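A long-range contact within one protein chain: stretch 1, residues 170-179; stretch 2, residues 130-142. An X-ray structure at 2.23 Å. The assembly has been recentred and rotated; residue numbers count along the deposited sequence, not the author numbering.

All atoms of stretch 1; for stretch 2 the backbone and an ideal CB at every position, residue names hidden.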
ATOM      1  N   ASP A 170     -31.437  34.803 -11.663  1.00 51.89           N
ATOM      2  CA  ASP A 170     -30.386  33.827 -11.955  1.00 50.09           C
ATOM      3  C   ASP A 170     -30.551  33.191 -13.347  1.00 49.06           C
ATOM      4  O   ASP A 170     -29.580  32.692 -13.917  1.00 48.11           O
ATOM      5  CB  ASP A 170     -30.317  32.743 -10.860  1.00 49.38           C
ATOM      6  CG  ASP A 170     -29.694  33.250  -9.575  1.00 48.55           C
ATOM      7  OD1 ASP A 170     -28.477  33.529  -9.592  1.00 48.20           O
ATOM      8  OD2 ASP A 170     -30.417  33.379  -8.557  1.00 46.50           O
ATOM      9  N   LEU A 171     -31.769  33.220 -13.893  1.00 49.69           N
ATOM     10  CA  LEU A 171     -32.039  32.633 -15.210  1.00 49.95           C
ATOM     11  C   LEU A 171     -31.031  33.076 -16.273  1.00 51.76           C
ATOM     12  O   LEU A 171     -30.635  32.273 -17.116  1.00 51.81           O
ATOM     13  CB  LEU A 171     -33.461  32.945 -15.680  1.00 49.25           C
ATOM     14  CG  LEU A 171     -34.631  32.313 -14.932  1.00 48.67           C
ATOM     15  CD1 LEU A 171     -35.939  32.760 -15.559  1.00 49.60           C
ATOM     16  CD2 LEU A 171     -34.535  30.788 -14.913  1.00 47.84           C
ATOM     17  N   GLN A 172     -30.624  34.347 -16.220  1.00 52.97           N
ATOM     18  CA  GLN A 172     -29.576  34.889 -17.097  1.00 53.51           C
ATOM     19  C   GLN A 172     -28.312  34.027 -17.181  1.00 52.54           C
ATOM     20  O   GLN A 172     -27.872  33.667 -18.278  1.00 52.59           O
ATOM     21  CB  GLN A 172     -29.210  36.320 -16.690  1.00 54.33           C
ATOM     22  CG  GLN A 172     -29.730  37.369 -17.642  1.00 56.76           C
ATOM     23  CD  GLN A 172     -29.189  37.174 -19.048  1.00 58.67           C
ATOM     24  OE1 GLN A 172     -29.746  36.415 -19.850  1.00 57.83           O
ATOM     25  NE2 GLN A 172     -28.095  37.858 -19.352  1.00 60.01           N
ATOM     26  N   GLU A 173     -27.739  33.698 -16.022  1.00 51.29           N
ATOM     27  CA  GLU A 173     -26.567  32.831 -15.956  1.00 50.52           C
ATOM     28  C   GLU A 173     -26.812  31.399 -16.472  1.00 49.94           C
ATOM     29  O   GLU A 173     -25.901  30.766 -17.003  1.00 48.05           O
ATOM     30  CB  GLU A 173     -26.001  32.775 -14.540  1.00 49.76           C
ATOM     31  CG  GLU A 173     -24.645  32.098 -14.501  1.00 48.39           C
ATOM     32  CD  GLU A 173     -24.019  32.106 -13.139  1.00 48.74           C
ATOM     33  OE1 GLU A 173     -24.507  32.865 -12.269  1.00 47.46           O
ATOM     34  OE2 GLU A 173     -23.039  31.340 -12.949  1.00 48.06           O
ATOM     35  N   GLY A 174     -28.042  30.911 -16.311  1.00 50.76           N
ATOM     36  CA  GLY A 174     -28.452  29.598 -16.811  1.00 50.18           C
ATOM     37  C   GLY A 174     -28.545  29.472 -18.324  1.00 50.87           C
ATOM     38  O   GLY A 174     -28.007  28.513 -18.895  1.00 49.89           O
ATOM     39  N   PHE A 175     -29.232  30.423 -18.972  1.00 52.23           N
ATOM     40  CA  PHE A 175     -29.322  30.464 -20.440  1.00 53.65           C
ATOM     41  C   PHE A 175     -27.920  30.378 -21.039  1.00 52.48           C
ATOM     42  O   PHE A 175     -27.693  29.669 -22.027  1.00 50.97           O
ATOM     43  CB  PHE A 175     -30.007  31.756 -20.941  1.00 55.96           C
ATOM     44  CG  PHE A 175     -31.461  31.894 -20.541  1.00 57.69           C
ATOM     45  CD1 PHE A 175     -32.425  31.012 -21.022  1.00 58.79           C
ATOM     46  CD2 PHE A 175     -31.871  32.940 -19.712  1.00 57.99           C
ATOM     47  CE1 PHE A 175     -33.770  31.157 -20.661  1.00 58.58           C
ATOM     48  CE2 PHE A 175     -33.212  33.090 -19.343  1.00 57.79           C
ATOM     49  CZ  PHE A 175     -34.162  32.197 -19.821  1.00 57.77           C
ATOM     50  N   LYS A 176     -26.994  31.104 -20.410  1.00 52.94           N
ATOM     51  CA  LYS A 176     -25.593  31.190 -20.832  1.00 55.06           C
ATOM     52  C   LYS A 176     -24.878  29.825 -20.827  1.00 53.80           C
ATOM     53  O   LYS A 176     -23.900  29.634 -21.555  1.00 54.49           O
ATOM     54  CB  LYS A 176     -24.833  32.207 -19.955  1.00 57.06           C
ATOM     55  CG  LYS A 176     -23.573  32.834 -20.605  1.00 59.47           C
ATOM     56  CD  LYS A 176     -22.577  33.353 -19.540  1.00 61.57           C
ATOM     57  CE  LYS A 176     -22.957  34.738 -18.993  1.00 63.18           C
ATOM     58  NZ  LYS A 176     -22.940  35.774 -20.069  1.00 64.38           N
ATOM     59  N   LEU A 177     -25.367  28.886 -20.017  1.00 51.16           N
ATOM     60  CA  LEU A 177     -24.808  27.531 -19.992  1.00 49.38           C
ATOM     61  C   LEU A 177     -25.515  26.620 -21.013  1.00 49.34           C
ATOM     62  O   LEU A 177     -24.881  25.804 -21.686  1.00 47.99           O
ATOM     63  CB  LEU A 177     -24.870  26.953 -18.573  1.00 47.50           C
ATOM     64  CG  LEU A 177     -24.199  25.605 -18.256  1.00 46.96           C
ATOM     65  CD1 LEU A 177     -22.689  25.753 -18.074  1.00 47.02           C
ATOM     66  CD2 LEU A 177     -24.820  24.972 -17.021  1.00 42.32           C
ATOM     67  N   ILE A 178     -26.827  26.798 -21.140  1.00 49.82           N
ATOM     68  CA  ILE A 178     -27.655  25.974 -22.014  1.00 50.12           C
ATOM     69  C   ILE A 178     -27.421  26.276 -23.500  1.00 53.23           C
ATOM     70  O   ILE A 178     -27.558  25.389 -24.348  1.00 53.05           O
ATOM     71  CB  ILE A 178     -29.136  26.107 -21.619  1.00 48.66           C
ATOM     72  CG1 ILE A 178     -29.338  25.458 -20.245  1.00 47.16           C
ATOM     73  CG2 ILE A 178     -30.055  25.469 -22.662  1.00 48.26           C
ATOM     74  CD1 ILE A 178     -30.303  26.181 -19.343  1.00 46.89           C
ATOM     75  N   GLU A 179     -27.042  27.519 -23.803  1.00 55.92           N
ATOM     76  CA  GLU A 179     -26.673  27.916 -25.164  1.00 57.94           C
ATOM     77  C   GLU A 179     -25.406  27.203 -25.665  1.00 57.68           C
ATOM     78  O   GLU A 179     -25.129  27.195 -26.862  1.00 58.76           O
ATOM     79  CB  GLU A 179     -26.504  29.437 -25.254  1.00 59.84           C
ATOM     80  CG  GLU A 179     -27.821  30.215 -25.229  1.00 62.72           C
ATOM     81  CD  GLU A 179     -27.631  31.724 -25.024  1.00 65.63           C
ATOM     82  OE1 GLU A 179     -26.579  32.273 -25.431  1.00 66.23           O
ATOM     83  OE2 GLU A 179     -28.547  32.365 -24.457  1.00 66.23           O
ATOM     84  N   UNK A 130     -35.052  17.214 -18.452  1.00 36.59           N
ATOM     85  CA  UNK A 130     -34.048  17.568 -19.463  1.00 37.90           C
ATOM     86  C   UNK A 130     -34.299  18.943 -20.074  1.00 39.84           C
ATOM     87  O   UNK A 130     -35.442  19.317 -20.367  1.00 41.85           O
ATOM     88  CB  UNK A 130     -34.026  16.513 -20.571  1.00 37.90           C
ATOM     89  N   UNK A 131     -33.216  19.696 -20.232  1.00 41.32           N
ATOM     90  CA  UNK A 131     -33.255  21.027 -20.836  1.00 43.79           C
ATOM     91  C   UNK A 131     -32.093  21.234 -21.812  1.00 45.47           C
ATOM     92  O   UNK A 131     -30.964  21.522 -21.401  1.00 45.19           O
ATOM     93  CB  UNK A 131     -33.221  22.101 -19.747  1.00 43.79           C
ATOM     94  N   UNK A 132     -32.377  21.079 -23.106  1.00 47.50           N
ATOM     95  CA  UNK A 132     -31.384  21.341 -24.158  1.00 48.37           C
ATOM     96  C   UNK A 132     -31.587  22.694 -24.837  1.00 50.87           C
ATOM     97  O   UNK A 132     -30.647  23.267 -25.386  1.00 51.65           O
ATOM     98  CB  UNK A 132     -31.436  20.232 -25.211  1.00 48.37           C
ATOM     99  N   UNK A 133     -32.814  23.202 -24.776  1.00 52.87           N
ATOM    100  CA  UNK A 133     -33.175  24.449 -25.445  1.00 55.30           C
ATOM    101  C   UNK A 133     -33.495  25.586 -24.474  1.00 55.85           C
ATOM    102  O   UNK A 133     -33.534  25.391 -23.261  1.00 55.76           O
ATOM    103  CB  UNK A 133     -34.378  24.209 -26.360  1.00 55.30           C
ATOM    104  N   UNK A 134     -33.742  26.770 -25.031  1.00 56.44           N
ATOM    105  CA  UNK A 134     -34.059  27.973 -24.261  1.00 55.57           C
ATOM    106  C   UNK A 134     -35.410  27.897 -23.548  1.00 55.26           C
ATOM    107  O   UNK A 134     -35.543  28.372 -22.422  1.00 54.14           O
ATOM    108  CB  UNK A 134     -34.042  29.192 -25.185  1.00 55.57           C
ATOM    109  N   UNK A 135     -36.398  27.300 -24.214  1.00 55.39           N
ATOM    110  CA  UNK A 135     -37.775  27.229 -23.709  1.00 54.72           C
ATOM    111  C   UNK A 135     -37.998  26.117 -22.704  1.00 54.43           C
ATOM    112  O   UNK A 135     -38.969  26.145 -21.943  1.00 53.26           O
ATOM    113  CB  UNK A 135     -38.746  27.045 -24.877  1.00 54.72           C
ATOM    114  N   UNK A 136     -37.120  25.119 -22.724  1.00 55.39           N
ATOM    115  CA  UNK A 136     -37.250  23.971 -21.828  1.00 56.10           C
ATOM    116  C   UNK A 136     -37.040  24.372 -20.371  1.00 55.64           C
ATOM    117  O   UNK A 136     -37.380  23.613 -19.455  1.00 54.61           O
ATOM    118  CB  UNK A 136     -36.251  22.880 -22.218  1.00 56.10           C
ATOM    119  N   UNK A 137     -36.492  25.570 -20.167  1.00 55.45           N
ATOM    120  CA  UNK A 137     -36.333  26.122 -18.828  1.00 54.96           C
ATOM    121  C   UNK A 137     -37.671  26.597 -18.291  1.00 53.52           C
ATOM    122  O   UNK A 137     -37.909  26.524 -17.086  1.00 51.34           O
ATOM    123  CB  UNK A 137     -35.323  27.271 -18.832  1.00 54.96           C
ATOM    124  N   UNK A 138     -38.536  27.079 -19.188  1.00 54.95           N
ATOM    125  CA  UNK A 138     -39.897  27.454 -18.825  1.00 55.77           C
ATOM    126  C   UNK A 138     -40.549  26.248 -18.173  1.00 54.86           C
ATOM    127  O   UNK A 138     -41.188  26.368 -17.128  1.00 55.31           O
ATOM    128  CB  UNK A 138     -40.696  27.928 -20.041  1.00 55.77           C
ATOM    129  N   UNK A 139     -40.356  25.078 -18.778  1.00 53.63           N
ATOM    130  CA  UNK A 139     -40.828  23.824 -18.184  1.00 53.94           C
ATOM    131  C   UNK A 139     -40.219  23.486 -16.822  1.00 51.95           C
ATOM    132  O   UNK A 139     -40.896  22.900 -15.981  1.00 51.07           O
ATOM    133  CB  UNK A 139     -40.538  22.674 -19.151  1.00 53.94           C
ATOM    134  N   UNK A 140     -38.955  23.855 -16.613  1.00 51.85           N
ATOM    135  CA  UNK A 140     -38.249  23.553 -15.348  1.00 51.36           C
ATOM    136  C   UNK A 140     -38.710  24.424 -14.171  1.00 51.55           C
ATOM    137  O   UNK A 140     -38.795  23.939 -13.027  1.00 49.17           O
ATOM    138  CB  UNK A 140     -36.743  23.735 -15.544  1.00 51.36           C
ATOM    139  N   UNK A 141     -38.998  25.703 -14.453  1.00 52.34           N
ATOM    140  CA  UNK A 141     -39.528  26.608 -13.440  1.00 52.99           C
ATOM    141  C   UNK A 141     -40.903  26.091 -13.045  1.00 54.48           C
ATOM    142  O   UNK A 141     -41.259  26.108 -11.868  1.00 56.06           O
ATOM    143  CB  UNK A 141     -39.597  28.049 -13.948  1.00 52.99           C
ATOM    144  N   UNK A 142     -41.649  25.598 -14.033  1.00 54.00           N
ATOM    145  CA  UNK A 142     -42.999  25.071 -13.818  1.00 54.31           C
ATOM    146  C   UNK A 142     -43.029  23.750 -13.033  1.00 51.79           C
ATOM    147  O   UNK A 142     -43.794  23.603 -12.073  1.00 49.68           O
ATOM    148  CB  UNK A 142     -43.684  24.869 -15.171  1.00 54.31           C
TER

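Stretch 1 is a helix from which L171, F175 and I178 present apolar surface to stretch 2, while Q172, E173 and K176 stay out of reach. No hydrogen bond joins the stretches; the side-chain contacts between them are apolar.

Position 130 lies in a strand with nothing of stretch 1 near its CB; many residues would serve, polar ones included. It is S130, which makes no contact here.

Position 131 is also extended, phi/psi -137/100, a conformation that β-branched residues tolerate well. Its CA-to-CB bond points sideways, and the ideal CB lies 5.0 Å from I178 CD1, leaving room for a short apolar branch. Valine, isoleucine or threonine would suit, leucine less obviously. The residue is V131, whose CG2 closes to 3.6 Å from I178 CD1.

At 132 and 133 CA-to-CB points away, so stretch 1 hardly restricts the side chain, and polar or charged residues are reasonable. What meets the helix is backbone: I178 CG2 lies 3.6 Å from the O of 132 and 3.5 Å from the O of 133. The deposited residues are K132 and E133, both with side chains that stay clear of stretch 1.

At 134 the CA-to-CB bond points sideways, the ideal CB 4.8 Å from F175 CD1. A small residue such as serine or alanine fits beside the ring, though a longer one directed outward could also be accommodated. It is S134; its backbone O sits at the edge of the F175 ring, 3.7 Å from CE1, where the ring's slightly positive hydrogens make a carbonyl oxygen a tolerable neighbour.

The CA-to-CB bond points away at 135 and sideways at 136, both without a partner in stretch 1, so polar residues are natural. They are T135 and D136. D136 OD2 accepts a hydrogen bond from E133 N at 3.3 Å.

At 137 the CA-to-CB bond points toward stretch 1, and the ideal CB lies 4.6 Å from F175 CE1, 5.2 Å from I178 CD1 and 5.3 Å from L171 CD2. A mid-sized apolar chain suits, with isoleucine, leucine, valine or methionine all plausible; a charge would find no partner among these three. I137 reaches all of them: CG1 is 3.5 Å from F175 CE1, CG2 is 3.7 Å from I178 CD1, and CD1 is 4.2 Å from L171 CD2.

Positions 138, 139 and 140 offer no contact, and stretch 1 leaves their identity open. They are D138, K139 and A140.

At 141, one helical turn beyond I137, the CA-to-CB bond again points toward stretch 1, but no atom there comes within 5.5 Å of the ideal CB. Alanine would fall short; a longer aliphatic chain such as leucine, isoleucine or methionine can bridge the gap to L171. I141, with chi1 m and chi2 t, extends its CD1 to 3.6 Å from L171 CD1.

Position 142 is out of reach, and a charged residue is acceptable. E142 forms a long salt bridge with K139, OE1 to NZ 3.6 Å.

Stretch 2 130-142: SVKESTDIDKAIE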
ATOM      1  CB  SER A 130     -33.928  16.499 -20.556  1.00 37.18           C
ATOM      2  OG  SER A 130     -35.024  16.493 -21.449  1.00 36.56           O
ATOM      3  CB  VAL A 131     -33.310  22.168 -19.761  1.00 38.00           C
ATOM      4  CG1 VAL A 131     -32.915  21.676 -18.397  1.00 36.74           C
ATOM      5  CG2 VAL A 131     -32.457  23.361 -20.157  1.00 38.35           C
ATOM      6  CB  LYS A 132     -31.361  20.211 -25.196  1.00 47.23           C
ATOM      7  CG  LYS A 132     -32.726  19.660 -25.577  1.00 48.24           C
ATOM      8  CD  LYS A 132     -32.621  18.252 -26.167  1.00 49.19           C
ATOM      9  CE  LYS A 132     -33.990  17.682 -26.560  1.00 49.78           C
ATOM     10  NZ  LYS A 132     -34.571  18.362 -27.764  1.00 50.33           N
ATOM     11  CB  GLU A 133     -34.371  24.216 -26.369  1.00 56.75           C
ATOM     12  CG  GLU A 133     -34.029  23.542 -27.689  1.00 57.96           C
ATOM     13  CD  GLU A 133     -35.085  23.804 -28.751  1.00 60.22           C
ATOM     14  OE1 GLU A 133     -35.607  24.939 -28.809  1.00 60.13           O
ATOM     15  OE2 GLU A 133     -35.396  22.880 -29.529  1.00 61.19           O
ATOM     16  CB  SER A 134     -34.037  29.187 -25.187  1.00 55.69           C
ATOM     17  OG  SER A 134     -34.917  28.993 -26.284  1.00 55.69           O
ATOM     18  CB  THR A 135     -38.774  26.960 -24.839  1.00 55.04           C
ATOM     19  OG1 THR A 135     -38.315  25.838 -25.602  1.00 53.31           O
ATOM     20  CG2 THR A 135     -38.946  28.193 -25.746  1.00 55.46           C
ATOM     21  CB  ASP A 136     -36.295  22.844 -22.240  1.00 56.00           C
ATOM     22  CG  ASP A 136     -36.658  22.242 -23.586  1.00 56.09           C
ATOM     23  OD1 ASP A 136     -37.865  22.211 -23.920  1.00 56.96           O
ATOM     24  OD2 ASP A 136     -35.737  21.806 -24.307  1.00 53.93           O
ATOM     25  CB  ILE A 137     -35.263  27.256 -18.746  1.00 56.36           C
ATOM     26  CG1 ILE A 137     -35.721  28.530 -19.457  1.00 59.22           C
ATOM     27  CG2 ILE A 137     -33.914  26.775 -19.280  1.00 56.24           C
ATOM     28  CD1 ILE A 137     -36.333  29.578 -18.536  1.00 62.33           C
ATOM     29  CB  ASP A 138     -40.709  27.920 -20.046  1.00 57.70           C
ATOM     30  CG  ASP A 138     -40.570  29.429 -20.322  1.00 59.41           C
ATOM     31  OD1 ASP A 138     -40.133  29.804 -21.437  1.00 60.07           O
ATOM     32  OD2 ASP A 138     -40.909  30.243 -19.431  1.00 59.65           O
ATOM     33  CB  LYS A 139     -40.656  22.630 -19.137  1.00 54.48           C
ATOM     34  CG  LYS A 139     -41.815  21.623 -19.027  1.00 55.17           C
ATOM     35  CD  LYS A 139     -43.198  22.348 -19.072  1.00 56.36           C
ATOM     36  CE  LYS A 139     -43.463  23.039 -20.429  1.00 56.60           C
ATOM     37  NZ  LYS A 139     -44.373  24.230 -20.369  1.00 55.93           N
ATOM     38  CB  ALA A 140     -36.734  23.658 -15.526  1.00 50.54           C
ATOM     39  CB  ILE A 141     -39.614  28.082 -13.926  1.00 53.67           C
ATOM     40  CG1 ILE A 141     -38.219  28.647 -14.218  1.00 53.16           C
ATOM     41  CG2 ILE A 141     -40.333  28.961 -12.890  1.00 53.12           C
ATOM     42  CD1 ILE A 141     -38.236  30.057 -14.781  1.00 55.13           C
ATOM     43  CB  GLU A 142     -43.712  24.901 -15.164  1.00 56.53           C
ATOM     44  CG  GLU A 142     -45.026  24.138 -15.082  1.00 59.33           C
ATOM     45  CD  GLU A 142     -45.696  24.011 -16.429  1.00 62.92           C
ATOM     46  OE1 GLU A 142     -45.832  25.044 -17.125  1.00 64.94           O
ATOM     47  OE2 GLU A 142     -46.091  22.878 -16.791  1.00 64.15           O
TER
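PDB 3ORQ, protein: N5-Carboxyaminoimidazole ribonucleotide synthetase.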